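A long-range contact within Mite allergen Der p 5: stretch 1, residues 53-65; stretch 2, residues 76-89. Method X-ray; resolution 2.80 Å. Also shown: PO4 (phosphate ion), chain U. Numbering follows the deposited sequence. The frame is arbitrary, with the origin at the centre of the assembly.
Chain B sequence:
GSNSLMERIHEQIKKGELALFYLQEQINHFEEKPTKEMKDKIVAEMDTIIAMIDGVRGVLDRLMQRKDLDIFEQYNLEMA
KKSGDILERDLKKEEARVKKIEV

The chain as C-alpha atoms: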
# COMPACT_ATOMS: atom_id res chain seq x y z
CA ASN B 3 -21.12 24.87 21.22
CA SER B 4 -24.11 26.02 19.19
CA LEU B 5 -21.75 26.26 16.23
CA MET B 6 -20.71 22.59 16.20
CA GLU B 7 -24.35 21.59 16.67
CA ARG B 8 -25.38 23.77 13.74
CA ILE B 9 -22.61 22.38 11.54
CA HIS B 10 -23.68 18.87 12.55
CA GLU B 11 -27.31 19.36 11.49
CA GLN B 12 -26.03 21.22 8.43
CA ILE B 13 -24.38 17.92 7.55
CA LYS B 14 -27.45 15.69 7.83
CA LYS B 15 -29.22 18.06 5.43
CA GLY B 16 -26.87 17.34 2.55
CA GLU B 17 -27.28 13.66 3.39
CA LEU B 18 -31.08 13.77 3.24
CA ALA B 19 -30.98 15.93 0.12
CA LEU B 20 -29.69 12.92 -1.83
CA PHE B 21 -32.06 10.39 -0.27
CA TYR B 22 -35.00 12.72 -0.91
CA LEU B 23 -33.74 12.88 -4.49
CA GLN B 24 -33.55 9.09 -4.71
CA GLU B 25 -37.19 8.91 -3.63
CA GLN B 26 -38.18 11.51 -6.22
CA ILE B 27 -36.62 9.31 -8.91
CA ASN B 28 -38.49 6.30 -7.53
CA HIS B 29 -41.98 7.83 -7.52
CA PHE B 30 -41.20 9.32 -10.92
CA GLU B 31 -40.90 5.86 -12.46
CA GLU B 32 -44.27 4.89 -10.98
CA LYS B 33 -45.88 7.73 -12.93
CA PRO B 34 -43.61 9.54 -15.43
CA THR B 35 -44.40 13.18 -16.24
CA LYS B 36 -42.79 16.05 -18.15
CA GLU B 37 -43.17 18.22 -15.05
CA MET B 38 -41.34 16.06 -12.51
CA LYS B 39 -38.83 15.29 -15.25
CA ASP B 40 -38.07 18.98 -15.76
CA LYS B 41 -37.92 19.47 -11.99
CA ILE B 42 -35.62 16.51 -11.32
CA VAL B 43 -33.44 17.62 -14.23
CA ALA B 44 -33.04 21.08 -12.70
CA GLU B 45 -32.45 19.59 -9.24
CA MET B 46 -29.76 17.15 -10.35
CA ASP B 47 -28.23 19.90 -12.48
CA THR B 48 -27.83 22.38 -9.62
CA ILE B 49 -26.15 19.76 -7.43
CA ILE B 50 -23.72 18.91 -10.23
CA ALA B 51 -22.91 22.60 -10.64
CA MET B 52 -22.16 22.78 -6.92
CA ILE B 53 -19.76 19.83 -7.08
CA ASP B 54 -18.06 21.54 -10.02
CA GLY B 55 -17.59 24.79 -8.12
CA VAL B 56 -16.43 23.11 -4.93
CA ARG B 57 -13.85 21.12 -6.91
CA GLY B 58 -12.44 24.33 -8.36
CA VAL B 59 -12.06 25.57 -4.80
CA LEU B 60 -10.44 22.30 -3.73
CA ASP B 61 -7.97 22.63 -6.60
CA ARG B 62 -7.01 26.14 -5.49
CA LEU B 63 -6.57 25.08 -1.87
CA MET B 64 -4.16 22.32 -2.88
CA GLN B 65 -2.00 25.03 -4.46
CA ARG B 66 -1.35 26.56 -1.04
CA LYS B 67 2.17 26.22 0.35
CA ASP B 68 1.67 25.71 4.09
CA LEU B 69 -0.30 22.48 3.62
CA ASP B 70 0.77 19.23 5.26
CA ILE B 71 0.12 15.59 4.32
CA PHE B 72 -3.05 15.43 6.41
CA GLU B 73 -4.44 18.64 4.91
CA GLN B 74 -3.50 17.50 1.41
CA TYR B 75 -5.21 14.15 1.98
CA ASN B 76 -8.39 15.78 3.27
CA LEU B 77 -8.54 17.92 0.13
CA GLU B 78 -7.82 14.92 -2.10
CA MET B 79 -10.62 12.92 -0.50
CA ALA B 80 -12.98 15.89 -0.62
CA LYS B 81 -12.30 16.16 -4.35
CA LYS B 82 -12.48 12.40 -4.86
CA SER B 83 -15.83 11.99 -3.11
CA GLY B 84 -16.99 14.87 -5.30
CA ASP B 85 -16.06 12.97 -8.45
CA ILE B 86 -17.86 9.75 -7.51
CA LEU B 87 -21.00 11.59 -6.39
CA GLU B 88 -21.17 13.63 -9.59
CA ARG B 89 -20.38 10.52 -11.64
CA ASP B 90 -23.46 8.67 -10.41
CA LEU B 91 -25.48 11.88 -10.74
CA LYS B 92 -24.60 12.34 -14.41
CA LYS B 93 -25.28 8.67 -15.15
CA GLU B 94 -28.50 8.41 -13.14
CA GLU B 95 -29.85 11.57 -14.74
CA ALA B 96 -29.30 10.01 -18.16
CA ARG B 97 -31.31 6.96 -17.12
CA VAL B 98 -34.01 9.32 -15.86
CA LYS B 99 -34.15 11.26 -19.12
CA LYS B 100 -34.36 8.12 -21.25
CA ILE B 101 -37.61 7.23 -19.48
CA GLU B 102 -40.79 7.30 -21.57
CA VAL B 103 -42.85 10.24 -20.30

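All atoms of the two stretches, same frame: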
# COMPACT_ATOMS: atom_id res chain seq x y z
N ILE B 53 -20.93 20.70 -7.12
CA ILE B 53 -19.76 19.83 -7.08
C ILE B 53 -18.64 20.38 -7.96
O ILE B 53 -17.47 20.31 -7.60
CB ILE B 53 -20.11 18.41 -7.54
CG1 ILE B 53 -21.22 17.82 -6.66
CG2 ILE B 53 -18.87 17.52 -7.49
CD1 ILE B 53 -21.59 16.40 -7.03
N ASP B 54 -19.02 20.92 -9.11
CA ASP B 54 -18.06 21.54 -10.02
C ASP B 54 -17.35 22.70 -9.34
O ASP B 54 -16.12 22.77 -9.32
CB ASP B 54 -18.76 22.03 -11.29
CG ASP B 54 -19.15 20.90 -12.22
OD1 ASP B 54 -18.55 19.81 -12.11
OD2 ASP B 54 -20.04 21.11 -13.06
N GLY B 55 -18.14 23.62 -8.79
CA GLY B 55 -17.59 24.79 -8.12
C GLY B 55 -16.70 24.44 -6.96
O GLY B 55 -15.59 24.95 -6.83
N VAL B 56 -17.18 23.54 -6.10
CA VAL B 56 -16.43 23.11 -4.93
C VAL B 56 -15.09 22.50 -5.33
O VAL B 56 -14.07 22.73 -4.67
CB VAL B 56 -17.22 22.09 -4.09
CG1 VAL B 56 -16.39 21.61 -2.91
CG2 VAL B 56 -18.53 22.70 -3.62
N ARG B 57 -15.08 21.73 -6.41
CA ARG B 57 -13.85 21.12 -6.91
C ARG B 57 -12.84 22.20 -7.27
O ARG B 57 -11.67 22.11 -6.89
CB ARG B 57 -14.13 20.24 -8.13
CG ARG B 57 -12.87 19.64 -8.74
CD ARG B 57 -13.16 18.91 -10.04
NE ARG B 57 -14.09 17.80 -9.85
CZ ARG B 57 -15.39 17.85 -10.11
NH1 ARG B 57 -15.92 18.97 -10.59
NH2 ARG B 57 -16.15 16.79 -9.90
N GLY B 58 -13.29 23.21 -8.00
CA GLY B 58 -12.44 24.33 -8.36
C GLY B 58 -11.80 24.96 -7.14
O GLY B 58 -10.64 25.37 -7.18
N VAL B 59 -12.57 25.03 -6.06
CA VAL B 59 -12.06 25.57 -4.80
C VAL B 59 -11.04 24.62 -4.19
O VAL B 59 -10.01 25.05 -3.66
CB VAL B 59 -13.20 25.81 -3.79
CG1 VAL B 59 -12.64 26.38 -2.49
CG2 VAL B 59 -14.25 26.74 -4.38
N LEU B 60 -11.33 23.33 -4.27
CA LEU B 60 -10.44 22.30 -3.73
C LEU B 60 -9.12 22.25 -4.49
O LEU B 60 -8.08 21.90 -3.93
CB LEU B 60 -11.13 20.94 -3.76
CG LEU B 60 -12.37 20.80 -2.89
CD1 LEU B 60 -13.05 19.46 -3.13
CD2 LEU B 60 -12.02 20.98 -1.42
N ASP B 61 -9.17 22.59 -5.77
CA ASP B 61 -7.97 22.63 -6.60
C ASP B 61 -7.09 23.81 -6.21
O ASP B 61 -5.86 23.71 -6.20
CB ASP B 61 -8.34 22.71 -8.08
CG ASP B 61 -8.82 21.39 -8.64
OD1 ASP B 61 -8.45 20.34 -8.07
OD2 ASP B 61 -9.56 21.40 -9.65
N ARG B 62 -7.73 24.94 -5.90
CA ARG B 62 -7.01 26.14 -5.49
C ARG B 62 -6.34 25.94 -4.14
O ARG B 62 -5.19 26.32 -3.94
CB ARG B 62 -7.98 27.33 -5.42
CG ARG B 62 -8.65 27.65 -6.74
CD ARG B 62 -9.87 28.54 -6.54
NE ARG B 62 -10.58 28.78 -7.79
CZ ARG B 62 -11.75 29.40 -7.87
NH1 ARG B 62 -12.36 29.84 -6.78
NH2 ARG B 62 -12.32 29.58 -9.06
N LEU B 63 -7.08 25.34 -3.21
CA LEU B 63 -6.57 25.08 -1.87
C LEU B 63 -5.31 24.23 -1.89
O LEU B 63 -4.37 24.46 -1.14
CB LEU B 63 -7.64 24.41 -1.01
CG LEU B 63 -8.88 25.24 -0.70
CD1 LEU B 63 -9.95 24.39 -0.04
CD2 LEU B 63 -8.51 26.43 0.18
N MET B 64 -5.30 23.22 -2.77
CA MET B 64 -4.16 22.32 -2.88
C MET B 64 -2.91 23.06 -3.36
O MET B 64 -1.79 22.57 -3.20
CB MET B 64 -4.49 21.17 -3.84
CG MET B 64 -5.60 20.26 -3.36
SD MET B 64 -6.02 18.97 -4.55
CE MET B 64 -4.46 18.09 -4.65
N GLN B 65 -3.11 24.24 -3.94
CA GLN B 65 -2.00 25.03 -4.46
C GLN B 65 -1.32 25.84 -3.36
O GLN B 65 -0.27 26.45 -3.59
CB GLN B 65 -2.49 25.94 -5.58
CG GLN B 65 -3.15 25.21 -6.73
CD GLN B 65 -3.67 26.14 -7.81
OE1 GLN B 65 -3.27 27.31 -7.87
NE2 GLN B 65 -4.55 25.64 -8.66
N ASN B 76 -7.02 15.34 3.08
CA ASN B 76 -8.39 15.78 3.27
C ASN B 76 -8.96 16.43 2.02
O ASN B 76 -10.10 16.19 1.64
CB ASN B 76 -8.49 16.75 4.46
CG ASN B 76 -8.15 16.09 5.78
OD1 ASN B 76 -7.81 14.91 5.83
ND2 ASN B 76 -8.23 16.86 6.86
N LEU B 77 -8.14 17.26 1.37
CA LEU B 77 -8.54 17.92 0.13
C LEU B 77 -8.70 16.90 -0.99
O LEU B 77 -9.67 16.96 -1.76
CB LEU B 77 -7.51 18.98 -0.27
CG LEU B 77 -7.39 20.19 0.66
CD1 LEU B 77 -6.26 21.10 0.22
CD2 LEU B 77 -8.71 20.95 0.71
N GLU B 78 -7.76 15.97 -1.09
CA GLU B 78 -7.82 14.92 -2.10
C GLU B 78 -9.10 14.11 -1.98
O GLU B 78 -9.79 13.86 -2.97
CB GLU B 78 -6.60 14.00 -2.00
CG GLU B 78 -5.28 14.66 -2.38
CD GLU B 78 -4.10 13.71 -2.28
OE1 GLU B 78 -4.31 12.55 -1.84
OE2 GLU B 78 -2.98 14.11 -2.64
N MET B 79 -9.41 13.69 -0.76
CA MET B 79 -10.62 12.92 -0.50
C MET B 79 -11.88 13.73 -0.79
O MET B 79 -12.84 13.23 -1.36
CB MET B 79 -10.65 12.43 0.95
CG MET B 79 -9.57 11.41 1.28
SD MET B 79 -9.67 9.96 0.21
CE MET B 79 -11.34 9.40 0.54
N ALA B 80 -11.86 15.00 -0.38
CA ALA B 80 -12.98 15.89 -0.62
C ALA B 80 -13.26 16.02 -2.11
O ALA B 80 -14.41 16.09 -2.54
CB ALA B 80 -12.71 17.26 -0.00
N LYS B 81 -12.19 16.06 -2.90
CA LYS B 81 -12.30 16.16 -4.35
C LYS B 81 -12.70 14.82 -4.95
O LYS B 81 -13.46 14.76 -5.92
CB LYS B 81 -10.98 16.64 -4.95
CG LYS B 81 -11.01 16.79 -6.47
CD LYS B 81 -9.65 17.20 -7.01
CE LYS B 81 -9.68 17.34 -8.52
NZ LYS B 81 -8.34 17.69 -9.08
N LYS B 82 -12.18 13.74 -4.38
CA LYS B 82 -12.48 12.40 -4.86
C LYS B 82 -13.95 12.05 -4.65
O LYS B 82 -14.63 11.61 -5.58
CB LYS B 82 -11.59 11.37 -4.15
CG LYS B 82 -11.79 9.94 -4.64
CD LYS B 82 -10.89 8.97 -3.89
N SER B 83 -14.44 12.26 -3.43
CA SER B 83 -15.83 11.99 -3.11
C SER B 83 -16.75 12.85 -3.97
O SER B 83 -17.90 12.48 -4.22
CB SER B 83 -16.10 12.25 -1.62
OG SER B 83 -15.33 11.39 -0.81
N GLY B 84 -16.24 13.99 -4.42
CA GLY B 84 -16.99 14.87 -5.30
C GLY B 84 -17.11 14.28 -6.69
O GLY B 84 -18.14 14.43 -7.35
N ASP B 85 -16.06 13.61 -7.14
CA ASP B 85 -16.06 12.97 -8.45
C ASP B 85 -17.07 11.83 -8.50
O ASP B 85 -17.94 11.80 -9.37
CB ASP B 85 -14.66 12.45 -8.79
CG ASP B 85 -13.65 13.56 -9.00
OD1 ASP B 85 -14.08 14.72 -9.18
OD2 ASP B 85 -12.44 13.28 -8.98
N ILE B 86 -16.96 10.90 -7.56
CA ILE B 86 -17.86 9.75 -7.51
C ILE B 86 -19.32 10.18 -7.46
O ILE B 86 -20.14 9.70 -8.24
CB ILE B 86 -17.56 8.85 -6.29
CG1 ILE B 86 -16.15 8.27 -6.40
CG2 ILE B 86 -18.59 7.74 -6.19
CD1 ILE B 86 -15.79 7.33 -5.27
N LEU B 87 -19.64 11.08 -6.54
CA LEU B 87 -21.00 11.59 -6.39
C LEU B 87 -21.53 12.12 -7.72
O LEU B 87 -22.60 11.72 -8.18
CB LEU B 87 -21.05 12.68 -5.33
CG LEU B 87 -22.41 13.37 -5.13
CD1 LEU B 87 -23.49 12.34 -4.85
CD2 LEU B 87 -22.33 14.39 -4.01
N GLU B 88 -20.77 13.03 -8.33
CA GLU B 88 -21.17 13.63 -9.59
C GLU B 88 -21.28 12.58 -10.69
O GLU B 88 -22.15 12.66 -11.56
CB GLU B 88 -20.19 14.72 -10.00
CG GLU B 88 -20.61 15.50 -11.24
CD GLU B 88 -19.56 16.51 -11.67
OE1 GLU B 88 -18.37 16.31 -11.35
OE2 GLU B 88 -19.93 17.50 -12.34
N ARG B 89 -20.38 11.60 -10.66
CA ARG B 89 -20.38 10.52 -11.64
C ARG B 89 -21.72 9.81 -11.68
O ARG B 89 -22.34 9.68 -12.73
CB ARG B 89 -19.26 9.52 -11.34
CG ARG B 89 -19.21 8.34 -12.30
CD ARG B 89 -18.07 7.39 -11.95
NE ARG B 89 -16.78 8.06 -11.98
CZ ARG B 89 -15.62 7.46 -11.73
NH1 ARG B 89 -15.59 6.17 -11.41
NH2 ARG B 89 -14.49 8.15 -11.78
P PO4 U . -15.77 28.60 -8.59
O1 PO4 U . -15.11 27.49 -9.37
O2 PO4 U . -16.08 28.12 -7.20
O3 PO4 U . -14.83 29.78 -8.49
O4 PO4 U . -17.04 29.02 -9.29

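Two helical segments of Der p 5 pack side by side and run nearly antiparallel, with 158° between their directions. Their axes approach to 9.6 Å, and the contact buries 715 Å² in all. Ile 53 lies level with Gly 84, Arg 57 with Lys 81, and Leu 60 with Leu 77.

The apolar contacts follow this register. Ile 53 points toward the partner helix with chi1 m and chi2 t. This extended conformer carries CD1 to 3.7 Å from Leu 87 CG. Its other branch lies over the backbone, with Ile 53 CG2 3.2 Å from Gly 84 O. Gly 84 leaves room here: a CB would point toward the first helix, 3.5 Å from Ile 53 CG2.

Leu 60 is also directed toward the partner and takes the common m, t rotamer. Leu 60 CD1 and CD2 both lie against Ala 80 CB, at 3.8 and 4.0 Å, and Leu 60 CD2 also reaches Leu 77 CD2 at 3.9 Å. The small side chain of Ala 80 lets Leu 60 CD1 come within 3.6 Å of Ala 80 C.

Leu 77, again m, t, is buried and has the most area covered by the other stretch, 94 Å². Its CD2 meets Leu 63 CD1 at 3.7 Å. Its CD1 meets Met 64 CG, also at 3.7 Å. Met 64 starts sideways, but its m, t, p conformer brings the chain end nearer, with Met 64 CE 4.2 Å from Glu 78 CG.

Charged groups line one side of these contacts. Arg 57 leaves its helix sideways. Chi1 and chi2 are both t, so the chain first extends. The side chain sits among Lys 81, Gly 84, Asp 85 and Glu 88; chi3 m turns the guanidinium to Asp 85 and Glu 88. Arg 57 NH2 forms salt bridges to Glu 88 OE1 at 2.7 Å and Asp 85 OD1 at 3.0 Å. Arg 57 NE also donates to Asp 85 OD1 at 3.2 Å. Both acceptors lie at the edge of the guanidinium, where its N-H groups point. Within its own helix, Arg 57 NH1 bridges to Asp 54 OD1 at 3.2 Å.

Glu 88 reaches across with chi1 and chi2 both t. Its OE2 lies 2.7 Å from Asp 54 OD1, close enough that one acid is probably protonated.

Lys 81 is t at all four chi angles. Full extension spans the gap, and Lys 81 NZ forms a salt bridge to Asp 61 OD1 at 2.8 Å. On the way, Lys 81 CE passes 3.9 Å from Arg 57 CG.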